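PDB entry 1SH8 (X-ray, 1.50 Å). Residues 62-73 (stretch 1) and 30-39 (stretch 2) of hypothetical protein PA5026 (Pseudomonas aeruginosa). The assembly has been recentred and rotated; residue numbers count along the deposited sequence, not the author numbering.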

# COMPACT_ATOMS: atom_id res chain seq x y z
N GLU A 62 -1.52 -4.58 5.44
CA GLU A 62 -2.72 -3.80 5.71
C GLU A 62 -3.99 -4.62 5.99
O GLU A 62 -4.80 -4.25 6.86
CB GLU A 62 -2.97 -2.86 4.51
CG GLU A 62 -4.05 -1.78 4.70
CD GLU A 62 -5.48 -2.30 4.64
OE1 GLU A 62 -5.77 -3.27 3.90
OE2 GLU A 62 -6.34 -1.70 5.33
N LEU A 63 -4.17 -5.72 5.26
CA LEU A 63 -5.37 -6.53 5.38
C LEU A 63 -5.71 -7.09 6.77
O LEU A 63 -6.89 -7.30 7.07
CB LEU A 63 -5.34 -7.67 4.35
CG LEU A 63 -6.73 -8.14 3.93
CD1 LEU A 63 -7.43 -7.03 3.19
CD2 LEU A 63 -6.61 -9.37 3.04
N PRO A 64 -4.70 -7.35 7.62
CA PRO A 64 -5.05 -7.87 8.95
C PRO A 64 -6.06 -7.01 9.70
O PRO A 64 -6.81 -7.51 10.53
CB PRO A 64 -3.69 -7.94 9.65
CG PRO A 64 -2.79 -8.35 8.53
CD PRO A 64 -3.25 -7.43 7.39
N GLY A 65 -6.07 -5.71 9.42
CA GLY A 65 -7.02 -4.82 10.07
C GLY A 65 -8.44 -5.22 9.72
O GLY A 65 -9.32 -5.26 10.58
N GLY A 66 -8.66 -5.52 8.44
CA GLY A 66 -9.98 -5.94 8.00
C GLY A 66 -10.27 -7.39 8.38
O GLY A 66 -11.41 -7.73 8.70
N ALA A 67 -9.26 -8.25 8.32
CA ALA A 67 -9.46 -9.66 8.67
C ALA A 67 -9.85 -9.81 10.14
O ALA A 67 -10.76 -10.57 10.46
CB ALA A 67 -8.20 -10.47 8.36
N LEU A 68 -9.16 -9.10 11.03
CA LEU A 68 -9.48 -9.15 12.46
C LEU A 68 -10.90 -8.62 12.68
O LEU A 68 -11.63 -9.12 13.54
CB LEU A 68 -8.48 -8.32 13.27
CG LEU A 68 -7.16 -9.02 13.61
CD1 LEU A 68 -6.14 -8.01 14.11
CD2 LEU A 68 -7.42 -10.10 14.66
N PHE A 69 -11.29 -7.62 11.91
CA PHE A 69 -12.64 -7.05 12.00
C PHE A 69 -13.66 -8.15 11.65
O PHE A 69 -14.66 -8.32 12.35
CB PHE A 69 -12.78 -5.88 11.02
CG PHE A 69 -14.19 -5.64 10.54
CD1 PHE A 69 -15.11 -4.98 11.34
CD2 PHE A 69 -14.59 -6.10 9.29
CE1 PHE A 69 -16.42 -4.77 10.90
CE2 PHE A 69 -15.90 -5.89 8.84
CZ PHE A 69 -16.81 -5.23 9.65
N LEU A 70 -13.40 -8.88 10.57
CA LEU A 70 -14.29 -9.95 10.14
C LEU A 70 -14.40 -11.09 11.15
O LEU A 70 -15.46 -11.71 11.29
CB LEU A 70 -13.83 -10.53 8.80
CG LEU A 70 -14.08 -9.67 7.55
CD1 LEU A 70 -13.38 -10.30 6.36
CD2 LEU A 70 -15.58 -9.54 7.30
N THR A 71 -13.31 -11.39 11.86
CA THR A 71 -13.35 -12.48 12.82
C THR A 71 -13.71 -12.06 14.24
O THR A 71 -14.08 -12.91 15.06
CB THR A 71 -12.00 -13.22 12.92
OG1 THR A 71 -11.03 -12.35 13.52
CG2 THR A 71 -11.52 -13.65 11.54
N SER A 72 -13.64 -10.77 14.53
CA SER A 72 -13.87 -10.31 15.89
C SER A 72 -15.07 -9.42 16.18
O SER A 72 -15.50 -9.33 17.34
CB SER A 72 -12.61 -9.60 16.38
OG SER A 72 -11.45 -10.34 16.04
N PHE A 73 -15.61 -8.76 15.17
CA PHE A 73 -16.74 -7.86 15.38
C PHE A 73 -17.96 -8.20 14.54
O PHE A 73 -17.88 -9.01 13.61
CB PHE A 73 -16.31 -6.42 15.09
CG PHE A 73 -15.15 -5.95 15.92
CD1 PHE A 73 -15.31 -5.73 17.28
CD2 PHE A 73 -13.90 -5.75 15.34
CE1 PHE A 73 -14.22 -5.31 18.07
CE2 PHE A 73 -12.82 -5.33 16.11
CZ PHE A 73 -12.99 -5.12 17.48
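Stretch 2, residues 30-39: VLEPGYVRLR

Stretch 2 is a β-hairpin, strands 30-32 and 35-39 joined by a type II turn from Glu32 to Tyr35, laid against the helix that runs to Ser72. Measured between N-to-C directions, the second strand makes 136° with the helix, so it runs largely against it, its axis passing within 8.0 Å; the first makes 47° at 7.6 Å. Near the start of stretch 1, Leu63 CB and Pro64 CG each lie 3.9 Å from Leu38 CD1, while Pro64 CB is 4.2 Å from Val36 CG2; all four residues are buried and apolar, so these hydrocarbon contacts cost no polar group its partner. Gly65 and Gly66 make no contact. One turn on from Leu63, Ala67 points toward the hairpin, and its small methyl suits a close approach: CB sits 3.9 Å from Val36 CG1 and 4.1 Å from Leu31 CD2. Leu68 starts out sideways, but its longer side chain brings CD2 to 3.6 Å from Gly34 C and 3.9 Å from Val36 CG1. Thr71 serves both chemistries: CG2 packs 3.7 Å from Leu31 CB, and OG1 donates a hydrogen bond to Glu32 O (2.8 Å). Thr71 O receives a CA-H···O contact from Pro33 CA (3.2 Å). At the helix end, Ser72 OG accepts a hydrogen bond from Gly34 N (2.9 Å) while donating to Leu68 O (2.8 Å), linking turn to helix. Gly34 suits the turn because its phi is +76°, and positive phi by itself favours glycine. Phe73 then leaves helical geometry, out of the hairpin's reach.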

# COMPACT_ATOMS: atom_id res chain seq x y z
N VAL A 30 -5.09 -18.73 9.03
CA VAL A 30 -5.89 -18.83 10.25
C VAL A 30 -6.75 -17.57 10.41
O VAL A 30 -6.26 -16.46 10.23
CB VAL A 30 -5.02 -18.99 11.51
CG1 VAL A 30 -5.89 -18.94 12.76
CG2 VAL A 30 -4.26 -20.31 11.46
N LEU A 31 -8.02 -17.77 10.74
CA LEU A 31 -8.96 -16.67 10.96
C LEU A 31 -9.84 -17.03 12.15
O LEU A 31 -10.72 -17.88 12.05
CB LEU A 31 -9.84 -16.45 9.73
CG LEU A 31 -9.14 -15.92 8.48
CD1 LEU A 31 -10.11 -15.91 7.31
CD2 LEU A 31 -8.60 -14.51 8.74
N GLU A 32 -9.58 -16.39 13.29
CA GLU A 32 -10.35 -16.65 14.49
C GLU A 32 -10.54 -15.34 15.24
O GLU A 32 -9.82 -14.36 14.98
CB GLU A 32 -9.61 -17.64 15.39
CG GLU A 32 -9.07 -18.86 14.65
CD GLU A 32 -8.30 -19.82 15.55
OE1 GLU A 32 -7.51 -19.35 16.40
OE2 GLU A 32 -8.47 -21.04 15.38
N PRO A 33 -11.51 -15.28 16.16
CA PRO A 33 -11.70 -14.03 16.90
C PRO A 33 -10.38 -13.65 17.56
O PRO A 33 -9.76 -14.47 18.24
CB PRO A 33 -12.76 -14.40 17.93
CG PRO A 33 -13.59 -15.42 17.19
CD PRO A 33 -12.54 -16.28 16.52
N GLY A 34 -9.93 -12.41 17.34
CA GLY A 34 -8.69 -11.95 17.94
C GLY A 34 -7.37 -12.44 17.35
O GLY A 34 -6.31 -12.05 17.85
N TYR A 35 -7.40 -13.27 16.32
CA TYR A 35 -6.16 -13.76 15.72
C TYR A 35 -6.29 -14.15 14.26
O TYR A 35 -7.18 -14.92 13.89
CB TYR A 35 -5.60 -14.96 16.50
CG TYR A 35 -4.35 -15.53 15.87
CD1 TYR A 35 -3.13 -14.85 15.96
CD2 TYR A 35 -4.38 -16.72 15.15
CE1 TYR A 35 -1.97 -15.34 15.33
CE2 TYR A 35 -3.24 -17.22 14.51
CZ TYR A 35 -2.04 -16.53 14.61
OH TYR A 35 -0.92 -17.02 13.99
N VAL A 36 -5.39 -13.63 13.42
CA VAL A 36 -5.40 -13.95 12.00
C VAL A 36 -3.97 -14.14 11.51
O VAL A 36 -3.03 -13.56 12.06
CB VAL A 36 -6.06 -12.82 11.14
CG1 VAL A 36 -7.47 -12.54 11.64
CG2 VAL A 36 -5.21 -11.55 11.18
N ARG A 37 -3.81 -14.97 10.49
CA ARG A 37 -2.51 -15.21 9.86
C ARG A 37 -2.77 -15.31 8.37
O ARG A 37 -3.56 -16.14 7.92
CB ARG A 37 -1.86 -16.50 10.37
CG ARG A 37 -0.47 -16.72 9.76
CD ARG A 37 0.32 -17.81 10.47
NE ARG A 37 -0.17 -19.16 10.20
CZ ARG A 37 -0.81 -19.93 11.08
NH1 ARG A 37 -1.07 -19.49 12.30
NH2 ARG A 37 -1.16 -21.16 10.74
N LEU A 38 -2.11 -14.44 7.60
CA LEU A 38 -2.28 -14.40 6.16
C LEU A 38 -0.97 -14.69 5.44
O LEU A 38 0.11 -14.52 6.00
CB LEU A 38 -2.79 -13.02 5.73
CG LEU A 38 -3.92 -12.39 6.55
CD1 LEU A 38 -4.18 -10.98 6.01
CD2 LEU A 38 -5.18 -13.24 6.48
N ARG A 39 -1.08 -15.11 4.18
CA ARG A 39 0.08 -15.42 3.36
C ARG A 39 -0.06 -14.82 1.96
O ARG A 39 -1.10 -14.96 1.32
CB ARG A 39 0.25 -16.94 3.22
CG ARG A 39 1.48 -17.35 2.39
CD ARG A 39 1.58 -18.87 2.21
NE ARG A 39 0.58 -19.38 1.29
CZ ARG A 39 -0.46 -20.13 1.64
NH1 ARG A 39 -0.65 -20.47 2.91
NH2 ARG A 39 -1.32 -20.54 0.71